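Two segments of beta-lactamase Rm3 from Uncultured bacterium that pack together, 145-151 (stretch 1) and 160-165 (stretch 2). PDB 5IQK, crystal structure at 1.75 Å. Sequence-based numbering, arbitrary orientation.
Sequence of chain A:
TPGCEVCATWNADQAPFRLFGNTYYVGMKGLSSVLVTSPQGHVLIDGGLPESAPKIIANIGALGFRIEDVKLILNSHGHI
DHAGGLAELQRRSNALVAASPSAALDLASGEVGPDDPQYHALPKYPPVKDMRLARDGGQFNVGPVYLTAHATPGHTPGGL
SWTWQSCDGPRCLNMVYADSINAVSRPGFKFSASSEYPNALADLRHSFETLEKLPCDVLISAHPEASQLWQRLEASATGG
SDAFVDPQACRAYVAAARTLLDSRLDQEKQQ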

# COMPACT_ATOMS: atom_id res chain seq x y z
N VAL A 145 -4.70 16.60 8.25
CA VAL A 145 -4.84 15.54 7.26
C VAL A 145 -5.64 14.38 7.84
O VAL A 145 -5.28 13.80 8.86
N TYR A 146 -6.77 14.11 7.20
CA TYR A 146 -7.70 13.07 7.64
C TYR A 146 -7.76 11.93 6.65
O TYR A 146 -8.04 12.13 5.47
N LEU A 147 -7.41 10.75 7.14
CA LEU A 147 -7.34 9.55 6.32
C LEU A 147 -8.49 8.64 6.68
O LEU A 147 -8.94 8.63 7.83
N THR A 148 -8.99 7.90 5.69
CA THR A 148 -10.07 6.95 5.92
C THR A 148 -9.64 5.59 5.38
O THR A 148 -9.12 5.48 4.27
N ALA A 149 -9.82 4.57 6.21
CA ALA A 149 -9.48 3.20 5.83
C ALA A 149 -10.65 2.52 5.13
O ALA A 149 -11.81 2.70 5.49
N HIS A 150 -10.33 1.73 4.11
CA HIS A 150 -11.34 0.95 3.40
C HIS A 150 -10.87 -0.48 3.34
O HIS A 150 -9.82 -0.77 2.77
N ALA A 151 -11.65 -1.39 3.93
CA ALA A 151 -11.27 -2.80 3.88
C ALA A 151 -11.25 -3.30 2.44
O ALA A 151 -12.28 -3.22 1.75
N LEU A 160 -5.96 -3.47 3.23
CA LEU A 160 -6.55 -2.16 3.49
C LEU A 160 -6.15 -1.13 2.43
O LEU A 160 -4.98 -1.03 2.09
N SER A 161 -7.10 -0.32 1.98
CA SER A 161 -6.78 0.82 1.12
C SER A 161 -7.13 2.11 1.87
O SER A 161 -7.95 2.10 2.79
N TRP A 162 -6.52 3.22 1.46
CA TRP A 162 -6.63 4.48 2.19
C TRP A 162 -7.00 5.64 1.27
O TRP A 162 -6.50 5.73 0.16
N THR A 163 -7.87 6.52 1.75
CA THR A 163 -8.21 7.72 1.00
C THR A 163 -8.05 8.97 1.85
O THR A 163 -8.21 8.94 3.07
N TRP A 164 -7.75 10.07 1.18
CA TRP A 164 -7.65 11.37 1.82
C TRP A 164 -7.71 12.42 0.73
O TRP A 164 -7.69 12.10 -0.45
N GLN A 165 -7.76 13.69 1.13
CA GLN A 165 -7.72 14.79 0.17
C GLN A 165 -6.42 15.57 0.31
O GLN A 165 -5.90 15.73 1.40

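Side-chain packing between two antiparallel strands of beta-lactamase Rm3, 145-151 and 160-165, which together bury 533 Å². Backbone hydrogen bonds fix the register: Thr148 pairs with Thr163 (Thr148 N to Thr163 O 2.9 Å, Thr163 N to Thr148 O 3.0 Å) and His150 with Ser161 (His150 N to Ser161 O 2.7 Å, Ser161 N to His150 O 2.9 Å). Side chains therefore alternate, with Thr148, His150, Ser161 and Thr163 on one face of the sheet and Ala149, Ala151, Leu160 and Trp162 on the other.

His150 has the largest area covered by the opposing strand, and Thr163 follows. With chi1 m (-55°) and chi2 -92°, the imidazole leans diagonally across the strands, to Thr163 rather than to its paired Ser161; chi1 of Thr163 is p (59°). His150 NE2 lies 2.9 Å from Thr163 OG1 in a hydrogen bond for which either atom could be the donor. The hydroxyl meets the ring at its edge, near the ring plane, as an in-plane nitrogen lone pair or N-H requires. This link ties together two successive hydrogen-bonded pairs, with the Ala149-Trp162 pair between them, and adds a side-chain bond to the backbone ladder. Thr163 OG1 also lies 3.8 Å from CB of Thr148, itself an m rotamer. Ser161, also m, directs its OG to a hydrogen bond just outside the two strands.

On the other face, Trp162 (chi1 m, chi2 91°) turns its indole back across the partner strand. The methyl of Ala149 sits over the ring face: Ala149 CB is 3.8 Å from the centroid of the six-membered ring and 20° off its normal, a CH-pi contact, with Trp162 CZ3 the nearest ring atom at 3.6 Å from Ala149 CB. Leu147 CB approaches Trp162 CE3 at 4.1 Å. Trp162 NE1 is hydrogen-bonded elsewhere in the structure, so the polar end of the indole is satisfied while its benzene ring packs on alanine. Leu160, with chi1 between wells at -93° and chi2 t, brings its CD2 to 4.1 Å from Ala149 CB and 3.8 Å from Ala151 CA.

Leu147 (chi1 m, chi2 off-rotamer at 126°) carries the apolar packing on to Trp164, with Leu147 CD2 3.6 Å from Trp164 CE3. The Trp164 CA-to-CB bond points toward the partner strand, bringing CB to 3.4 Å from Tyr146 O, but its p rotamer leads the end of the indole away. Beyond it, a single water bridges the backbones, donating to Tyr146 O (water O to Tyr146 O 2.5 Å) and accepting from Gln165 N (Gln165 N to water O 2.9 Å).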

# COMPACT_ATOMS: atom_id res chain seq x y z
CB VAL A 145 -3.49 15.03 6.74
CG1 VAL A 145 -2.51 14.85 7.87
CG2 VAL A 145 -3.64 13.73 5.94
CB TYR A 146 -9.08 13.66 7.87
CG TYR A 146 -9.13 14.54 9.09
CD1 TYR A 146 -9.65 14.06 10.29
CD2 TYR A 146 -8.66 15.85 9.05
CE1 TYR A 146 -9.69 14.87 11.42
CE2 TYR A 146 -8.69 16.65 10.18
CZ TYR A 146 -9.21 16.16 11.36
OH TYR A 146 -9.25 16.97 12.48
CB LEU A 147 -6.00 8.86 6.52
CG LEU A 147 -4.86 9.74 6.02
CD1 LEU A 147 -3.83 9.92 7.11
CD2 LEU A 147 -4.24 9.11 4.79
CB THR A 148 -11.39 7.39 5.26
OG1 THR A 148 -11.78 8.66 5.79
CG2 THR A 148 -12.51 6.39 5.54
CB ALA A 149 -9.08 2.42 7.06
CB HIS A 150 -11.57 1.50 1.99
CG HIS A 150 -11.92 2.95 1.96
ND1 HIS A 150 -13.22 3.40 1.98
CD2 HIS A 150 -11.14 4.06 1.94
CE1 HIS A 150 -13.22 4.72 1.96
NE2 HIS A 150 -11.97 5.14 1.93
CB ALA A 151 -12.23 -3.64 4.73
CB LEU A 160 -6.11 -1.63 4.84
CG LEU A 160 -6.87 -1.82 6.14
CD1 LEU A 160 -6.19 -0.92 7.14
CD2 LEU A 160 -8.34 -1.46 5.96
CB SER A 161 -7.53 0.72 -0.21
OG SER A 161 -7.18 -0.47 -0.91
CB TRP A 162 -5.30 4.81 2.89
CG TRP A 162 -4.93 3.84 3.97
CD1 TRP A 162 -4.18 2.70 3.84
CD2 TRP A 162 -5.30 3.92 5.35
NE1 TRP A 162 -4.06 2.07 5.07
CE2 TRP A 162 -4.74 2.81 6.00
CE3 TRP A 162 -6.05 4.83 6.10
CZ2 TRP A 162 -4.90 2.59 7.37
CZ3 TRP A 162 -6.21 4.61 7.46
CH2 TRP A 162 -5.64 3.49 8.08
CB THR A 163 -9.65 7.71 0.47
OG1 THR A 163 -10.57 7.60 1.58
CG2 THR A 163 -9.87 6.57 -0.52
CB TRP A 164 -6.34 11.47 2.61
CG TRP A 164 -5.10 11.44 1.76
CD1 TRP A 164 -4.35 12.51 1.38
CD2 TRP A 164 -4.48 10.29 1.19
NE1 TRP A 164 -3.29 12.10 0.61
CE2 TRP A 164 -3.34 10.73 0.48
CE3 TRP A 164 -4.76 8.92 1.21
CZ2 TRP A 164 -2.50 9.87 -0.21
CZ3 TRP A 164 -3.92 8.05 0.53
CH2 TRP A 164 -2.81 8.53 -0.17
CB GLN A 165 -8.90 15.75 0.36
CG GLN A 165 -10.26 15.10 0.28
CD GLN A 165 -11.36 16.10 -0.01
OE1 GLN A 165 -11.21 17.31 0.24
NE2 GLN A 165 -12.47 15.61 -0.54
O HOH W 1 -8.23 14.14 3.99